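Local coordinates for protein DsbA-like disulfide oxidoreductase (Wolbachia endosymbiont of Drosophila melanogaster, PDB 6EEZ) that catalyses thiol-disulfide exchange as a DsbA-like, homotrimeric disulfide isomerase with a thioredoxin fold, at residues C48-N53 with H101-K107; K95-F99 with I118-I124. All blocks are in the same frame, centred on the assembly; numbering follows the deposited sequence. Where two conformers were deposited one is given.

Contact 1: residues C48-N53 with H101-K107; sequences CKAIKN and HAALSHK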
# COMPACT_ATOMS: atom_id res chain seq x y z
N CYS A 48 2.50 -10.32 2.45
CA CYS A 48 1.62 -9.18 2.25
C CYS A 48 0.17 -9.63 2.45
O CYS A 48 -0.61 -8.95 3.10
CB CYS A 48 1.79 -8.55 0.86
SG CYS A 48 3.33 -7.56 0.62
N LYS A 49 -0.18 -10.78 1.89
CA LYS A 49 -1.51 -11.34 2.05
C LYS A 49 -1.84 -11.59 3.53
O LYS A 49 -2.95 -11.33 3.97
CB LYS A 49 -1.66 -12.66 1.26
CG LYS A 49 -1.75 -12.53 -0.26
CD LYS A 49 -2.09 -13.87 -0.93
CE LYS A 49 -2.11 -13.76 -2.45
NZ LYS A 49 -2.95 -12.61 -2.97
N ALA A 50 -0.88 -12.10 4.30
CA ALA A 50 -1.15 -12.55 5.66
C ALA A 50 -1.36 -11.41 6.66
O ALA A 50 -1.98 -11.62 7.71
CB ALA A 50 -0.03 -13.44 6.13
N ILE A 51 -0.86 -10.22 6.36
CA ILE A 51 -0.97 -9.09 7.29
C ILE A 51 -2.15 -8.19 6.96
O ILE A 51 -2.28 -7.12 7.52
CB ILE A 51 0.33 -8.21 7.31
CG1 ILE A 51 0.62 -7.57 5.94
CG2 ILE A 51 1.47 -9.06 7.74
CD1 ILE A 51 1.73 -6.42 5.95
N LYS A 52 -3.01 -8.64 6.04
CA LYS A 52 -4.08 -7.80 5.54
C LYS A 52 -5.00 -7.33 6.68
O LYS A 52 -5.52 -6.21 6.65
CB LYS A 52 -4.88 -8.54 4.46
CG LYS A 52 -5.59 -9.78 4.93
CD LYS A 52 -6.25 -10.52 3.77
CE LYS A 52 -7.06 -11.74 4.27
NZ LYS A 52 -6.14 -12.78 4.82
N ASN A 53 -5.14 -8.17 7.70
CA ASN A 53 -6.01 -7.87 8.84
C ASN A 53 -5.29 -7.11 9.94
O ASN A 53 -5.93 -6.46 10.77
CB ASN A 53 -6.61 -9.16 9.39
CG ASN A 53 -7.74 -9.67 8.52
OD1 ASN A 53 -8.51 -8.88 7.96
ND2 ASN A 53 -7.85 -10.99 8.39
N HIS A 101 -8.20 -5.12 -0.18
CA HIS A 101 -8.36 -6.20 0.78
C HIS A 101 -8.78 -7.49 0.07
O HIS A 101 -8.35 -8.60 0.45
CB HIS A 101 -9.39 -5.82 1.86
CG HIS A 101 -9.36 -6.72 3.05
ND1 HIS A 101 -10.28 -7.72 3.25
CD2 HIS A 101 -8.50 -6.78 4.09
CE1 HIS A 101 -10.00 -8.35 4.37
NE2 HIS A 101 -8.93 -7.80 4.91
N ALA A 102 -9.63 -7.36 -0.95
CA ALA A 102 -10.01 -8.52 -1.75
C ALA A 102 -8.80 -9.08 -2.49
O ALA A 102 -8.67 -10.29 -2.61
CB ALA A 102 -11.11 -8.16 -2.74
N ALA A 103 -7.93 -8.22 -3.00
CA ALA A 103 -6.76 -8.70 -3.73
C ALA A 103 -5.86 -9.49 -2.78
O ALA A 103 -5.34 -10.55 -3.13
CB ALA A 103 -6.02 -7.55 -4.36
N LEU A 104 -5.67 -8.96 -1.58
CA LEU A 104 -4.90 -9.67 -0.56
C LEU A 104 -5.59 -10.97 -0.12
O LEU A 104 -4.92 -11.92 0.29
CB LEU A 104 -4.67 -8.77 0.64
CG LEU A 104 -3.70 -7.61 0.38
CD1 LEU A 104 -3.58 -6.73 1.65
CD2 LEU A 104 -2.30 -8.11 -0.08
N SER A 105 -6.92 -11.02 -0.23
CA SER A 105 -7.67 -12.22 0.16
C SER A 105 -7.67 -13.27 -0.97
O SER A 105 -7.89 -14.45 -0.73
CB SER A 105 -9.10 -11.84 0.54
OG SER A 105 -9.10 -10.90 1.60
N HIS A 106 -7.41 -12.82 -2.19
CA HIS A 106 -7.32 -13.67 -3.36
C HIS A 106 -6.13 -14.62 -3.24
O HIS A 106 -4.98 -14.20 -3.41
CB HIS A 106 -7.21 -12.79 -4.61
CG HIS A 106 -7.17 -13.53 -5.90
ND1 HIS A 106 -6.11 -14.34 -6.26
CD2 HIS A 106 -8.02 -13.54 -6.95
CE1 HIS A 106 -6.33 -14.85 -7.46
NE2 HIS A 106 -7.49 -14.38 -7.90
N LYS A 107 -6.39 -15.89 -2.95
CA LYS A 107 -5.31 -16.81 -2.58
C LYS A 107 -4.42 -17.29 -3.75
O LYS A 107 -3.19 -17.27 -3.63
CB LYS A 107 -5.90 -18.02 -1.85
CG LYS A 107 -4.83 -19.05 -1.48
CD LYS A 107 -5.30 -20.03 -0.41
CE LYS A 107 -4.30 -21.17 -0.21
NZ LYS A 107 -4.18 -22.05 -1.42

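Contact 2: residues K95-F99 with I118-I124; sequences KYFDF and IVKNIGI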
# COMPACT_ATOMS: atom_id res chain seq x y z
N LYS A 95 -13.59 2.95 -2.66
CA LYS A 95 -13.61 1.55 -3.06
C LYS A 95 -12.18 0.98 -3.14
O LYS A 95 -11.99 -0.23 -3.33
CB LYS A 95 -14.32 1.39 -4.40
CG LYS A 95 -15.83 1.77 -4.35
CD LYS A 95 -16.71 0.54 -4.28
CE LYS A 95 -18.13 0.85 -3.80
NZ LYS A 95 -19.14 0.46 -4.82
N TYR A 96 -11.17 1.85 -2.99
CA TYR A 96 -9.80 1.38 -3.15
C TYR A 96 -9.47 0.33 -2.08
O TYR A 96 -8.91 -0.70 -2.40
CB TYR A 96 -8.77 2.52 -3.08
CG TYR A 96 -7.37 1.96 -3.05
CD1 TYR A 96 -6.70 1.64 -4.21
CD2 TYR A 96 -6.75 1.69 -1.84
CE1 TYR A 96 -5.44 1.09 -4.18
CE2 TYR A 96 -5.51 1.15 -1.80
CZ TYR A 96 -4.85 0.86 -2.96
OH TYR A 96 -3.59 0.31 -2.86
N PHE A 97 -9.82 0.59 -0.82
CA PHE A 97 -9.49 -0.38 0.22
C PHE A 97 -10.20 -1.72 -0.02
O PHE A 97 -9.67 -2.79 0.36
CB PHE A 97 -9.83 0.14 1.61
CG PHE A 97 -9.45 -0.81 2.72
CD1 PHE A 97 -8.15 -0.80 3.25
CD2 PHE A 97 -10.37 -1.74 3.22
CE1 PHE A 97 -7.79 -1.68 4.26
CE2 PHE A 97 -10.01 -2.63 4.21
CZ PHE A 97 -8.72 -2.60 4.74
N ASP A 98 -11.39 -1.68 -0.62
CA ASP A 98 -12.15 -2.90 -0.90
C ASP A 98 -11.47 -3.75 -1.96
O ASP A 98 -11.41 -4.97 -1.84
CB ASP A 98 -13.57 -2.56 -1.34
CG ASP A 98 -14.36 -1.94 -0.24
OD1 ASP A 98 -14.02 -2.16 0.94
OD2 ASP A 98 -15.35 -1.25 -0.55
N PHE A 99 -10.96 -3.10 -3.00
CA PHE A 99 -10.18 -3.82 -3.98
C PHE A 99 -8.93 -4.35 -3.29
O PHE A 99 -8.60 -5.52 -3.41
CB PHE A 99 -9.81 -2.94 -5.17
CG PHE A 99 -9.08 -3.69 -6.24
CD1 PHE A 99 -9.78 -4.36 -7.23
CD2 PHE A 99 -7.70 -3.78 -6.23
CE1 PHE A 99 -9.12 -5.08 -8.20
CE2 PHE A 99 -7.02 -4.50 -7.20
CZ PHE A 99 -7.74 -5.15 -8.19
N ILE A 118 -13.37 -9.49 -8.89
CA ILE A 118 -13.17 -8.64 -7.73
C ILE A 118 -13.78 -7.26 -7.96
O ILE A 118 -14.41 -6.69 -7.07
CB ILE A 118 -11.67 -8.49 -7.38
CG1 ILE A 118 -11.13 -9.82 -6.84
CG2 ILE A 118 -11.44 -7.35 -6.36
CD1 ILE A 118 -9.62 -9.80 -6.51
N VAL A 119 -13.60 -6.71 -9.16
CA VAL A 119 -14.13 -5.40 -9.47
C VAL A 119 -15.66 -5.44 -9.43
O VAL A 119 -16.31 -4.44 -9.12
CB VAL A 119 -13.64 -4.90 -10.85
CG1 VAL A 119 -14.27 -3.58 -11.20
CG2 VAL A 119 -12.14 -4.74 -10.84
N LYS A 120 -16.23 -6.60 -9.72
CA LYS A 120 -17.67 -6.76 -9.65
C LYS A 120 -18.19 -6.89 -8.23
O LYS A 120 -19.24 -6.34 -7.90
CB LYS A 120 -18.12 -7.98 -10.45
CG LYS A 120 -17.80 -7.92 -11.93
CD LYS A 120 -18.30 -6.64 -12.58
CE LYS A 120 -18.11 -6.68 -14.08
NZ LYS A 120 -18.84 -7.84 -14.71
N ASN A 121 -17.48 -7.63 -7.39
CA ASN A 121 -17.97 -7.91 -6.04
C ASN A 121 -17.92 -6.67 -5.13
O ASN A 121 -18.55 -6.65 -4.06
CB ASN A 121 -17.16 -9.04 -5.41
CG ASN A 121 -17.42 -10.37 -6.08
OD1 ASN A 121 -18.53 -10.65 -6.56
ND2 ASN A 121 -16.41 -11.22 -6.11
N ILE A 122 -17.19 -5.64 -5.56
CA ILE A 122 -17.06 -4.44 -4.75
C ILE A 122 -17.89 -3.27 -5.28
O ILE A 122 -17.77 -2.15 -4.78
CB ILE A 122 -15.58 -4.01 -4.64
CG1 ILE A 122 -15.03 -3.58 -6.01
CG2 ILE A 122 -14.76 -5.14 -4.06
CD1 ILE A 122 -13.60 -3.00 -5.93
N GLY A 123 -18.73 -3.53 -6.28
CA GLY A 123 -19.73 -2.57 -6.71
C GLY A 123 -19.41 -1.75 -7.95
O GLY A 123 -20.20 -0.88 -8.33
N ILE A 124 -18.29 -2.05 -8.60
CA ILE A 124 -17.84 -1.28 -9.76
C ILE A 124 -18.19 -1.94 -11.10
O ILE A 124 -18.01 -3.14 -11.29
CB ILE A 124 -16.31 -1.04 -9.66
CG1 ILE A 124 -16.06 0.15 -8.73
CG2 ILE A 124 -15.66 -0.76 -11.03
CD1 ILE A 124 -14.67 0.25 -8.25

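Contact 1: residues C48-N53 with H101-K107
Helix 96-105 ends against the kinked helical region that begins within the CxxC motif, helix 46-50 and helix 52-60 with the break at Ile51. In the last turns of helix 96-105, His101 donates a hydrogen bond from NE2 to OD1 of Asn53 (3.3 Å), with OD1 at the ring edge, close to its plane, while CG of Lys52 lies 3.9 Å from the same NE2. Leu104 fills the centre of the contact: its CD1 meets CB of Lys52 at 3.6 Å and its CD2 lies 4.2 Å from CB of Cys48, and here the backbones come closest, 4.6 Å between the CA atoms of Lys49 and Leu104. Ser105 turns its OG back to O of His101 (2.7 Å), yet that OG still lies 3.5 Å from CE of Lys52. At His106, where the chain leaves helical geometry, O accepts a hydrogen bond from NZ of Lys49 (2.6 Å); the same NZ is also hydrogen-bonded to O of Tyr43. Cys48 closes the disulfide with Cys45, consistent with the redox site of a thioredoxin fold; the contact packs that helix against the helical insertion of DsbA-like proteins.

Contact 2: residues K95-F99 with I118-I124
Apolar packing dominates where the start of helix 96-105 faces the end of helix 112-121. Phe99 meets three residues of the other segment: its CD1 lies 3.5 Å from CG2 of Ile118 and its CE1 4.0 Å from CG2 of Val119, while CD1 of Ile122 approaches the ring edge and comes within 3.9 Å of the Phe99 CB. Next to it, CG2 of Ile122 rests 3.9 Å from CB of Asp98, and a turn earlier CD1 of Ile124 touches CB of Lys95 at 4.0 Å. Phe99 also packs on Ser84 and Ala85 of helix 76-91, and Val119 and Ile124 continue onto Phe129 of helix 126-135.

The polar link is a single hydrogen bond from NZ of Lys95 to O of Ile122 (2.9 Å), reached as the lysine chain passes over the helix end.

Backbone hydrogen bonds shape that end: N of Ile124 donates to O of Val119 (3.1 Å) and N of Gly123 to O of Lys120 (3.3 Å). Gly123 has positive phi; a CB there would jam against O of Ile122, which alone calls for glycine, and clash with NZ of Lys95. This glycine-terminated Schellman motif belongs to the helical domain inserted in the thioredoxin fold of DsbA-like proteins.

Helix 96-105 is common to both contacts, whose centres lie 14 Å apart: its start meets residues 118-124 in contact 2, and its end, with the residues just beyond, meets residues 48-53 in contact 1. Along the chain the segments alternate, 48-53, 95-99, 101-107 and then 118-124, so the two contacts interlock. They also touch directly, with CB of Ala102 3.7 Å from CG2 of Ile118 and CD2 of His106 4.1 Å from CD1 of Ile118. Helix 96-105 therefore bridges the CxxC region of the thioredoxin fold, probably its redox site, and helix 112-121, continuing the packing from the CxxC helix into the inserted helical domain.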